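Local coordinates for lysosome-associated membrane glycoprotein 2 (PDB 5GV3) that takes part in lysosome biogenesis, autophagy and lysosomal pH regulation, inhibiting the proton channel TMEM175, and is represented here by its first lumenal domain, at residues H80-D85 with P112-V117; V72-E77 with L145-Q150; T25-N30 with G100-G105. All coordinates share one frame; numbering follows the deposited sequence.

In the fold
Contacts 1 and 2 lie together, their centres about 9 Å apart, each with three buried residues, whereas contact 3 is remote, its centre about 33 Å from that of contact 1. Contact 1 joins strands 81-91 and 106-117 within the four-stranded antiparallel sheet. Contact 2 brings strand 68-76 of that sheet against the end of strand 136-146 in the other sheet, and Ile-83 of contact 1 also packs on Leu-145. Their chemistry differs: backbone bonding with apolar contacts in contact 1, apolar side chains in contact 2. Contact 3, about 24 Å from the chain's centre, has the largest share of exposed residues, three of eight, and combines a backbone bond and a water bridge with limited apolar contact.

Contact 1 of 3, residues H80-D85 with P112-V117; sequences HYSIHD and PENFKV. With NAG (2-acetamido-2-deoxy-beta-D-glucopyranose), chain O.
Tyr-81 sets its CG between the backbone N and the carbonyl carbon (chi1 75°), and its side chain lies beside that of Val-117, pointing the same way. Val-117 CB lies over the Tyr-81 ring in a CH-pi contact, 4.2 Å from the ring centroid and 22° off its normal. Farther along the phenol, Val-117 CG1, anti to its own backbone N, is 3.6 Å from Tyr-81 OH, which also hydrogen-bonds to Ala-147 N.

Ile-83 extends the same apolar face: its CD1 is 4.0 Å from Val-117 CG2 and approaches the edge of the Phe-115 ring at CD2. Beneath these side chains, Ile-83 and Phe-115 form an antiparallel hydrogen-bonded pair. Ile-83 N to Phe-115 O and Phe-115 N to Ile-83 O both measure 2.8 Å. Ser-82 and Lys-116 are the following non-hydrogen-bonded pair, on the opposite face, and Ser-82 CA makes a CA-H...O contact of 3.3 Å with Phe-115 O.

Toward the other end, Asn-114 ND2 sits 3.6 Å above the plane of the His-84 ring, offset toward its rim, with amide and imidazole planes 19° apart. His-84 ND1 is buried here without a polar partner in the model. The chemistry therefore implies that reciprocal backbone bonds fix the strand register while apolar side chains, and an amide laid over the imidazole, fill in around them.

Contact 2 of 3, residues V72-E77 with L145-Q150; sequences VNFTKE and LQAFVQ. With NAG (2-acetamido-2-deoxy-beta-D-glucopyranose), chain O.
Phe-148 projects its ring as a bump into a recess bordered by Phe-74 O, Phe-74 CB and the N and CB of Lys-76. The ring's leading atom, Phe-148 CZ, lies 3.3 Å from Phe-74 O, which is at the ring edge near its plane, and 3.5 Å from Lys-76 N. Lys-76 CB lies over one face, offset toward the rim, in a CH-pi contact, 3.7 Å from the centroid of the Phe-148 ring and 15° off its normal. Lys-76 places CG anti to its backbone N (chi1 -175°), and beyond CG the chain is extended, crossing the ring obliquely so that Lys-76 CD comes 4.0 Å from Phe-148 CD1.

Phe-74 CB in turn rests against the notch formed by Ala-147 CB and Phe-148 CE2, 3.9 Å from each. At its far end Phe-74 meets Leu-145 tip to tip, with Phe-74 CE1 3.7 Å from Leu-145 CD2. With Phe-148 at a positive phi of 54°, the alternation of a strand is broken, and the consecutive Ala-147 and Phe-148 both direct their CB toward 72-77.

The Tyr-81 ring meets that of Phe-148 edge-to-face. Asn-73, next to Phe-74 on the strand, bears an N-linked sugar, its ND2 bonded to the C1 of the glycan. Strand 68-76 thus packs against the end of strand 136-146 and the loop that follows it, at the interface of the two sheets, an arrangement consistent with the beta-prism fold of LAMP-family luminal domains.

Contact 3 of 3, residues T25-N30 with G100-G105; sequences TYETTN and GAVAKG. With NAG (2-acetamido-2-deoxy-beta-D-glucopyranose), chain P.
The end of strand 11-28, at Tyr-26 to Thr-28, receives the loop between strands 81-91 and 106-117, with Glu-27 and Val-102 making the direct bond. Val-102 N donates to Glu-27 O at 2.9 Å, with an N-H...O angle of 165° and the donor tilted 29° from the carbonyl plane. The same Glu-27 O accepts a second bond, from a water 2.8 Å away, and that water in turn accepts from Ala-103 N. One carbonyl thus engages two successive amides of the loop, the first directly and the second through the water.

Gly-100, the start of the loop segment, has a positive backbone phi of 86°, and at its backbone angles a CB would be jammed against the preceding carbonyl O, which suits glycine. Its carbonyl faces Thr-28: Gly-100 O is 3.3 Å from Thr-28 CA in a CA-H...O contact and 3.4 Å from Thr-28 CG2. Val-102 CG2 packs on the strand backbone, 3.5 Å from Thr-28 C. Ala-101 CB rests 3.6 Å from Tyr-26 CD2. The Tyr-26 hydroxyl hydrogen-bonds to Pro-99 O, and its ring meets Phe-98 edge-to-face, so Tyr-26 also contacts the loop residues just before Gly-100.

Glu-27 runs its extended side chain alongside a glycan sugar, with Glu-27 CD 3.8 Å from C4 of that NAG. Around the contact, strand 32-39 pairs antiparallel with strand 11-28 and supplies Lys-34 and Ile-36 against Tyr-26, while Ala-103 O is tied by Thr-92 OG1 just beyond strand 81-91.

Contact 1 of 3, residues H80-D85 with P112-V117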
loop_
_atom_site.group_PDB
_atom_site.type_symbol
_atom_site.label_atom_id
_atom_site.label_comp_id
_atom_site.label_asym_id
_atom_site.label_seq_id
_atom_site.Cartn_x
_atom_site.Cartn_y
_atom_site.Cartn_z
ATOM N N HIS A 80 -19.401 -1.414 -3.141
ATOM C CA HIS A 80 -19.434 -2.849 -2.857
ATOM C C HIS A 80 -18.141 -3.520 -2.375
ATOM O O HIS A 80 -18.173 -4.685 -1.997
ATOM C CB HIS A 80 -19.956 -3.618 -4.067
ATOM C CG HIS A 80 -21.416 -3.915 -3.987
ATOM N ND1 HIS A 80 -21.898 -5.061 -3.388
ATOM C CD2 HIS A 80 -22.499 -3.198 -4.358
ATOM C CE1 HIS A 80 -23.216 -5.056 -3.440
ATOM N NE2 HIS A 80 -23.607 -3.934 -4.019
ATOM N N TYR A 81 -16.996 -2.856 -2.448
ATOM C CA TYR A 81 -15.928 -3.257 -1.536
ATOM C C TYR A 81 -15.095 -2.031 -1.232
ATOM O O TYR A 81 -14.927 -1.150 -2.075
ATOM C CB TYR A 81 -15.075 -4.434 -2.055
ATOM C CG TYR A 81 -14.055 -4.197 -3.160
ATOM C CD1 TYR A 81 -12.763 -3.768 -2.864
ATOM C CD2 TYR A 81 -14.349 -4.504 -4.476
ATOM C CE1 TYR A 81 -11.817 -3.589 -3.859
ATOM C CE2 TYR A 81 -13.410 -4.332 -5.478
ATOM C CZ TYR A 81 -12.148 -3.873 -5.166
ATOM O OH TYR A 81 -11.218 -3.706 -6.163
ATOM N N SER A 82 -14.623 -1.957 0.006
ATOM C CA SER A 82 -13.880 -0.792 0.453
ATOM C C SER A 82 -12.399 -1.073 0.534
ATOM O O SER A 82 -11.983 -2.169 0.915
ATOM C CB SER A 82 -14.397 -0.306 1.812
ATOM O OG SER A 82 -14.377 -1.353 2.767
ATOM N N ILE A 83 -11.617 -0.065 0.167
ATOM C CA ILE A 83 -10.180 -0.066 0.357
ATOM C C ILE A 83 -9.943 0.782 1.588
ATOM O O ILE A 83 -10.251 1.971 1.601
ATOM C CB ILE A 83 -9.432 0.504 -0.853
ATOM C CG1 ILE A 83 -9.751 -0.304 -2.108
ATOM C CG2 ILE A 83 -7.943 0.496 -0.604
ATOM C CD1 ILE A 83 -9.229 0.327 -3.352
ATOM N N HIS A 84 -9.421 0.159 2.635
ATOM C CA HIS A 84 -9.504 0.733 3.966
ATOM C C HIS A 84 -8.271 0.354 4.809
ATOM O O HIS A 84 -7.535 -0.567 4.458
ATOM C CB HIS A 84 -10.832 0.270 4.593
ATOM C CG HIS A 84 -10.999 0.628 6.035
ATOM N ND1 HIS A 84 -10.769 1.889 6.523
ATOM C CD2 HIS A 84 -11.416 -0.118 7.084
ATOM C CE1 HIS A 84 -11.011 1.904 7.826
ATOM N NE2 HIS A 84 -11.380 0.696 8.188
ATOM N N ASP A 85 -8.053 1.065 5.912
ATOM C CA ASP A 85 -7.001 0.729 6.873
ATOM C C ASP A 85 -5.616 0.614 6.242
ATOM O O ASP A 85 -4.890 -0.344 6.496
ATOM C CB ASP A 85 -7.312 -0.590 7.587
ATOM C CG ASP A 85 -8.608 -0.544 8.362
ATOM O OD1 ASP A 85 -8.889 0.474 9.019
ATOM O OD2 ASP A 85 -9.354 -1.534 8.308
ATOM N N PRO A 112 -6.599 7.687 6.888
ATOM C CA PRO A 112 -8.053 7.774 7.092
ATOM C C PRO A 112 -8.858 7.429 5.847
ATOM O O PRO A 112 -10.075 7.278 5.945
ATOM C CB PRO A 112 -8.271 9.243 7.472
ATOM C CG PRO A 112 -6.897 9.778 7.814
ATOM C CD PRO A 112 -5.959 9.010 6.949
ATOM N N GLU A 113 -8.191 7.306 4.702
ATOM C CA GLU A 113 -8.879 7.042 3.444
ATOM C C GLU A 113 -9.713 5.773 3.546
ATOM O O GLU A 113 -9.292 4.775 4.128
ATOM C CB GLU A 113 -7.886 6.935 2.280
ATOM C CG GLU A 113 -8.533 6.764 0.903
ATOM C CD GLU A 113 -9.442 7.928 0.532
ATOM O OE1 GLU A 113 -9.082 9.088 0.826
ATOM O OE2 GLU A 113 -10.522 7.683 -0.044
ATOM N N ASN A 114 -10.919 5.850 3.007
ATOM C CA ASN A 114 -11.791 4.700 2.849
ATOM C C ASN A 114 -12.400 4.814 1.470
ATOM O O ASN A 114 -13.357 5.551 1.257
ATOM C CB ASN A 114 -12.867 4.659 3.937
ATOM C CG ASN A 114 -13.668 3.366 3.927
ATOM O OD1 ASN A 114 -13.963 2.811 2.871
ATOM N ND2 ASN A 114 -14.019 2.881 5.111
ATOM N N PHE A 115 -11.837 4.075 0.527
ATOM C CA PHE A 115 -12.200 4.274 -0.858
ATOM C C PHE A 115 -13.110 3.183 -1.359
ATOM O O PHE A 115 -13.036 2.030 -0.942
ATOM C CB PHE A 115 -10.956 4.359 -1.739
ATOM C CG PHE A 115 -11.242 4.830 -3.136
ATOM C CD1 PHE A 115 -11.717 6.114 -3.365
ATOM C CD2 PHE A 115 -11.037 3.993 -4.219
ATOM C CE1 PHE A 115 -11.980 6.554 -4.651
ATOM C CE2 PHE A 115 -11.299 4.427 -5.506
ATOM C CZ PHE A 115 -11.769 5.710 -5.723
ATOM N N LYS A 116 -13.975 3.573 -2.274
ATOM C CA LYS A 116 -14.992 2.684 -2.765
ATOM C C LYS A 116 -14.830 2.239 -4.206
ATOM O O LYS A 116 -14.606 3.050 -5.095
ATOM C CB LYS A 116 -16.335 3.346 -2.557
ATOM C CG LYS A 116 -17.277 2.334 -2.121
ATOM C CD LYS A 116 -16.629 1.569 -1.005
ATOM C CE LYS A 116 -17.645 0.763 -0.332
ATOM N NZ LYS A 116 -17.080 -0.332 0.458
ATOM N N VAL A 117 -14.931 0.929 -4.417
ATOM C CA VAL A 117 -14.785 0.353 -5.743
ATOM C C VAL A 117 -15.854 -0.710 -5.955
ATOM O O VAL A 117 -16.081 -1.559 -5.087
ATOM C CB VAL A 117 -13.382 -0.274 -5.941
ATOM C CG1 VAL A 117 -13.283 -0.950 -7.296
ATOM C CG2 VAL A 117 -12.300 0.786 -5.810
HETATM C C1 NAG O . -8.463 -4.416 8.675
HETATM C C2 NAG O . -9.671 -5.246 9.120
HETATM C C3 NAG O . -9.472 -5.730 10.558
HETATM C C4 NAG O . -8.111 -6.408 10.707
HETATM C C5 NAG O . -7.014 -5.499 10.157
HETATM C C6 NAG O . -5.635 -6.113 10.177
HETATM C C7 NAG O . -12.124 -4.986 9.039
HETATM C C8 NAG O . -13.259 -4.012 8.904
HETATM N N2 NAG O . -10.897 -4.459 9.004
HETATM O O3 NAG O . -10.515 -6.625 10.923
HETATM O O4 NAG O . -7.848 -6.688 12.077
HETATM O O5 NAG O . -7.301 -5.189 8.791
HETATM O O6 NAG O . -4.725 -5.320 9.425
HETATM O O7 NAG O . -12.315 -6.188 9.183
#

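Contact 2 of 3, residues V72-E77 with L145-Q150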
loop_
_atom_site.group_PDB
_atom_site.type_symbol
_atom_site.label_atom_id
_atom_site.label_comp_id
_atom_site.label_asym_id
_atom_site.label_seq_id
_atom_site.Cartn_x
_atom_site.Cartn_y
_atom_site.Cartn_z
ATOM N N VAL A 72 -2.897 -3.084 3.745
ATOM C CA VAL A 72 -4.162 -2.499 3.310
ATOM C C VAL A 72 -5.291 -3.519 3.444
ATOM O O VAL A 72 -5.078 -4.721 3.317
ATOM C CB VAL A 72 -4.081 -1.974 1.845
ATOM C CG1 VAL A 72 -3.658 -3.075 0.876
ATOM C CG2 VAL A 72 -5.396 -1.320 1.404
ATOM N N ASN A 73 -6.488 -3.022 3.735
ATOM C CA ASN A 73 -7.685 -3.847 3.816
ATOM C C ASN A 73 -8.605 -3.686 2.652
ATOM O O ASN A 73 -8.799 -2.581 2.148
ATOM C CB ASN A 73 -8.526 -3.513 5.040
ATOM C CG ASN A 73 -8.174 -4.311 6.239
ATOM O OD1 ASN A 73 -7.528 -5.357 6.159
ATOM N ND2 ASN A 73 -8.641 -3.834 7.382
ATOM N N PHE A 74 -9.210 -4.800 2.269
ATOM C CA PHE A 74 -10.309 -4.797 1.325
ATOM C C PHE A 74 -11.487 -5.518 1.976
ATOM O O PHE A 74 -11.378 -6.683 2.325
ATOM C CB PHE A 74 -9.907 -5.461 0.001
ATOM C CG PHE A 74 -8.598 -4.966 -0.561
ATOM C CD1 PHE A 74 -8.541 -3.780 -1.285
ATOM C CD2 PHE A 74 -7.430 -5.699 -0.393
ATOM C CE1 PHE A 74 -7.339 -3.319 -1.811
ATOM C CE2 PHE A 74 -6.227 -5.250 -0.921
ATOM C CZ PHE A 74 -6.184 -4.054 -1.633
ATOM N N THR A 75 -12.587 -4.808 2.192
ATOM C CA THR A 75 -13.760 -5.388 2.848
ATOM C C THR A 75 -14.955 -5.412 1.905
ATOM O O THR A 75 -15.391 -4.368 1.425
ATOM C CB THR A 75 -14.154 -4.625 4.121
ATOM O OG1 THR A 75 -13.074 -4.672 5.064
ATOM C CG2 THR A 75 -15.390 -5.263 4.737
ATOM N N LYS A 76 -15.493 -6.598 1.658
ATOM C CA LYS A 76 -16.507 -6.759 0.626
ATOM C C LYS A 76 -17.896 -6.296 1.077
ATOM O O LYS A 76 -18.324 -6.586 2.188
ATOM C CB LYS A 76 -16.562 -8.217 0.175
ATOM C CG LYS A 76 -17.515 -8.460 -0.984
ATOM C CD LYS A 76 -17.381 -9.865 -1.534
ATOM C CE LYS A 76 -18.437 -10.141 -2.590
ATOM N NZ LYS A 76 -18.122 -11.357 -3.387
ATOM N N GLU A 77 -18.553 -5.535 0.202
ATOM C CA GLU A 77 -19.956 -5.106 0.323
ATOM C C GLU A 77 -20.215 -4.066 1.414
ATOM O O GLU A 77 -21.214 -4.123 2.132
ATOM C CB GLU A 77 -20.864 -6.324 0.489
ATOM C CG GLU A 77 -21.013 -7.104 -0.817
ATOM C CD GLU A 77 -21.926 -8.301 -0.696
ATOM O OE1 GLU A 77 -22.581 -8.446 0.356
ATOM O OE2 GLU A 77 -21.996 -9.091 -1.661
ATOM N N LEU A 145 -5.984 -2.620 -9.943
ATOM C CA LEU A 145 -6.402 -3.379 -8.776
ATOM C C LEU A 145 -7.763 -4.049 -8.912
ATOM O O LEU A 145 -8.705 -3.454 -9.428
ATOM C CB LEU A 145 -6.411 -2.463 -7.553
ATOM C CG LEU A 145 -6.991 -3.015 -6.249
ATOM C CD1 LEU A 145 -6.189 -4.205 -5.770
ATOM C CD2 LEU A 145 -7.001 -1.930 -5.191
ATOM N N GLN A 146 -7.848 -5.295 -8.462
ATOM C CA GLN A 146 -9.142 -5.936 -8.245
ATOM C C GLN A 146 -9.085 -6.914 -7.079
ATOM O O GLN A 146 -8.363 -7.908 -7.110
ATOM C CB GLN A 146 -9.645 -6.661 -9.495
ATOM C CG GLN A 146 -11.064 -7.211 -9.285
ATOM C CD GLN A 146 -11.632 -7.944 -10.493
ATOM O OE1 GLN A 146 -10.917 -8.261 -11.444
ATOM N NE2 GLN A 146 -12.933 -8.200 -10.460
ATOM N N ALA A 147 -9.826 -6.589 -6.029
ATOM C CA ALA A 147 -10.035 -7.510 -4.928
ATOM C C ALA A 147 -11.289 -8.320 -5.212
ATOM O O ALA A 147 -12.129 -7.905 -6.017
ATOM C CB ALA A 147 -10.158 -6.765 -3.618
ATOM N N PHE A 148 -11.392 -9.480 -4.573
ATOM C CA PHE A 148 -12.555 -10.347 -4.709
ATOM C C PHE A 148 -12.828 -10.634 -6.176
ATOM O O PHE A 148 -13.848 -10.228 -6.725
ATOM C CB PHE A 148 -13.774 -9.719 -4.026
ATOM C CG PHE A 148 -13.492 -9.224 -2.631
ATOM C CD1 PHE A 148 -13.371 -10.116 -1.576
ATOM C CD2 PHE A 148 -13.342 -7.871 -2.376
ATOM C CE1 PHE A 148 -13.100 -9.668 -0.294
ATOM C CE2 PHE A 148 -13.076 -7.411 -1.095
ATOM C CZ PHE A 148 -12.954 -8.311 -0.051
ATOM N N VAL A 149 -11.888 -11.318 -6.814
ATOM C CA VAL A 149 -12.025 -11.667 -8.210
ATOM C C VAL A 149 -12.935 -12.881 -8.337
ATOM O O VAL A 149 -12.718 -13.900 -7.684
ATOM C CB VAL A 149 -10.668 -11.977 -8.843
ATOM C CG1 VAL A 149 -10.837 -12.283 -10.318
ATOM C CG2 VAL A 149 -9.711 -10.804 -8.638
ATOM N N GLN A 150 -13.947 -12.776 -9.188
ATOM C CA GLN A 150 -14.898 -13.867 -9.353
ATOM C C GLN A 150 -14.569 -14.710 -10.577
ATOM O O GLN A 150 -14.034 -14.204 -11.562
ATOM C CB GLN A 150 -16.323 -13.324 -9.451
ATOM C CG GLN A 150 -16.833 -12.700 -8.162
ATOM C CD GLN A 150 -18.199 -12.068 -8.326
ATOM O OE1 GLN A 150 -18.751 -12.034 -9.425
ATOM N NE2 GLN A 150 -18.751 -11.558 -7.231
HETATM C C1 NAG O . -8.463 -4.416 8.675
HETATM C C2 NAG O . -9.671 -5.246 9.120
HETATM C C3 NAG O . -9.472 -5.730 10.558
HETATM C C4 NAG O . -8.111 -6.408 10.707
HETATM C C5 NAG O . -7.014 -5.499 10.157
HETATM C C6 NAG O . -5.635 -6.113 10.177
HETATM C C7 NAG O . -12.124 -4.986 9.039
HETATM C C8 NAG O . -13.259 -4.012 8.904
HETATM N N2 NAG O . -10.897 -4.459 9.004
HETATM O O3 NAG O . -10.515 -6.625 10.923
HETATM O O4 NAG O . -7.848 -6.688 12.077
HETATM O O5 NAG O . -7.301 -5.189 8.791
HETATM O O6 NAG O . -4.725 -5.320 9.425
HETATM O O7 NAG O . -12.315 -6.188 9.183
#

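Contact 3 of 3, residues T25-N30 with G100-G105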
loop_
_atom_site.group_PDB
_atom_site.type_symbol
_atom_site.label_atom_id
_atom_site.label_comp_id
_atom_site.label_asym_id
_atom_site.label_seq_id
_atom_site.Cartn_x
_atom_site.Cartn_y
_atom_site.Cartn_z
ATOM N N THR A 25 9.925 12.007 7.510
ATOM C CA THR A 25 10.730 12.919 8.314
ATOM C C THR A 25 10.871 12.345 9.715
ATOM O O THR A 25 9.877 12.028 10.359
ATOM C CB THR A 25 10.106 14.327 8.393
ATOM O OG1 THR A 25 9.898 14.841 7.074
ATOM C CG2 THR A 25 11.032 15.280 9.163
ATOM N N TYR A 26 12.106 12.209 10.185
ATOM C CA TYR A 26 12.343 11.710 11.536
ATOM C C TYR A 26 13.326 12.601 12.289
ATOM O O TYR A 26 14.133 13.300 11.679
ATOM C CB TYR A 26 12.848 10.271 11.489
ATOM C CG TYR A 26 14.149 10.086 10.746
ATOM C CD1 TYR A 26 14.173 9.996 9.359
ATOM C CD2 TYR A 26 15.347 9.953 11.430
ATOM C CE1 TYR A 26 15.362 9.817 8.673
ATOM C CE2 TYR A 26 16.539 9.764 10.752
ATOM C CZ TYR A 26 16.539 9.698 9.374
ATOM O OH TYR A 26 17.727 9.513 8.698
ATOM N N GLU A 27 13.273 12.556 13.616
ATOM C CA GLU A 27 14.140 13.403 14.423
ATOM C C GLU A 27 15.563 12.861 14.478
ATOM O O GLU A 27 15.793 11.664 14.669
ATOM C CB GLU A 27 13.591 13.549 15.851
ATOM C CG GLU A 27 14.468 14.420 16.748
ATOM C CD GLU A 27 13.923 14.582 18.158
ATOM O OE1 GLU A 27 12.853 14.018 18.463
ATOM O OE2 GLU A 27 14.568 15.291 18.959
ATOM N N THR A 28 16.506 13.765 14.251
ATOM C CA THR A 28 17.941 13.495 14.293
ATOM C C THR A 28 18.626 14.290 15.418
ATOM O O THR A 28 17.989 15.117 16.071
ATOM C CB THR A 28 18.586 13.780 12.934
ATOM O OG1 THR A 28 18.141 15.057 12.461
ATOM C CG2 THR A 28 18.129 12.742 11.931
ATOM N N THR A 29 19.909 14.019 15.651
ATOM C CA THR A 29 20.644 14.574 16.796
ATOM C C THR A 29 20.790 16.110 16.829
ATOM O O THR A 29 20.763 16.783 15.792
ATOM C CB THR A 29 22.060 13.971 16.877
ATOM O OG1 THR A 29 22.677 14.354 18.112
ATOM C CG2 THR A 29 22.917 14.433 15.703
ATOM N N ASN A 30 20.960 16.640 18.042
ATOM C CA ASN A 30 21.010 18.082 18.306
ATOM C C ASN A 30 19.787 18.837 17.815
ATOM O O ASN A 30 19.915 19.933 17.249
ATOM C CB ASN A 30 22.264 18.714 17.682
ATOM C CG ASN A 30 23.523 18.457 18.494
ATOM O OD1 ASN A 30 23.465 18.237 19.707
ATOM N ND2 ASN A 30 24.674 18.484 17.824
ATOM N N GLY A 100 21.149 8.217 12.094
ATOM C CA GLY A 100 21.157 9.386 12.955
ATOM C C GLY A 100 19.842 9.625 13.669
ATOM O O GLY A 100 19.619 10.702 14.222
ATOM N N ALA A 101 18.954 8.635 13.626
ATOM C CA ALA A 101 17.654 8.756 14.278
ATOM C C ALA A 101 17.779 8.785 15.797
ATOM O O ALA A 101 18.516 8.004 16.392
ATOM C CB ALA A 101 16.738 7.616 13.855
ATOM N N VAL A 102 17.014 9.669 16.422
ATOM C CA VAL A 102 16.976 9.757 17.876
ATOM C C VAL A 102 15.988 8.738 18.443
ATOM O O VAL A 102 16.291 8.029 19.403
ATOM C CB VAL A 102 16.624 11.178 18.324
ATOM C CG1 VAL A 102 16.293 11.202 19.806
ATOM C CG2 VAL A 102 17.793 12.107 18.010
ATOM N N ALA A 103 14.804 8.669 17.843
ATOM C CA ALA A 103 13.763 7.767 18.322
ATOM C C ALA A 103 14.106 6.342 17.900
ATOM O O ALA A 103 14.652 6.111 16.823
ATOM C CB ALA A 103 12.396 8.174 17.792
ATOM N N LYS A 104 13.777 5.383 18.747
ATOM C CA LYS A 104 14.036 3.993 18.431
ATOM C C LYS A 104 12.749 3.207 18.481
ATOM O O LYS A 104 11.829 3.547 19.222
ATOM C CB LYS A 104 15.056 3.396 19.402
ATOM C CG LYS A 104 16.345 4.196 19.520
ATOM C CD LYS A 104 17.185 3.686 20.675
ATOM C CE LYS A 104 16.738 4.314 21.991
ATOM N NZ LYS A 104 17.438 3.724 23.167
ATOM N N GLY A 105 12.667 2.180 17.649
ATOM C CA GLY A 105 11.481 1.365 17.609
ATOM C C GLY A 105 10.622 1.709 16.413
ATOM O O GLY A 105 11.017 2.472 15.526
HETATM C C1 NAG P . 11.809 17.390 14.387
HETATM C C2 NAG P . 10.813 16.313 14.814
HETATM C C3 NAG P . 10.158 16.678 16.147
HETATM C C4 NAG P . 11.206 17.006 17.198
HETATM C C5 NAG P . 12.126 18.098 16.673
HETATM C C6 NAG P . 13.237 18.455 17.634
HETATM C C7 NAG P . 9.861 15.150 12.869
HETATM C C8 NAG P . 8.713 15.090 11.912
HETATM N N2 NAG P . 9.798 16.113 13.796
HETATM O O3 NAG P . 9.370 15.577 16.582
HETATM O O4 NAG P . 10.568 17.457 18.388
HETATM O O5 NAG P . 12.750 17.646 15.461
HETATM O O6 NAG P . 14.298 19.099 16.944
HETATM O O7 NAG P . 10.803 14.367 12.805
HETATM O O HOH W 1 13.979 9.589 15.382
#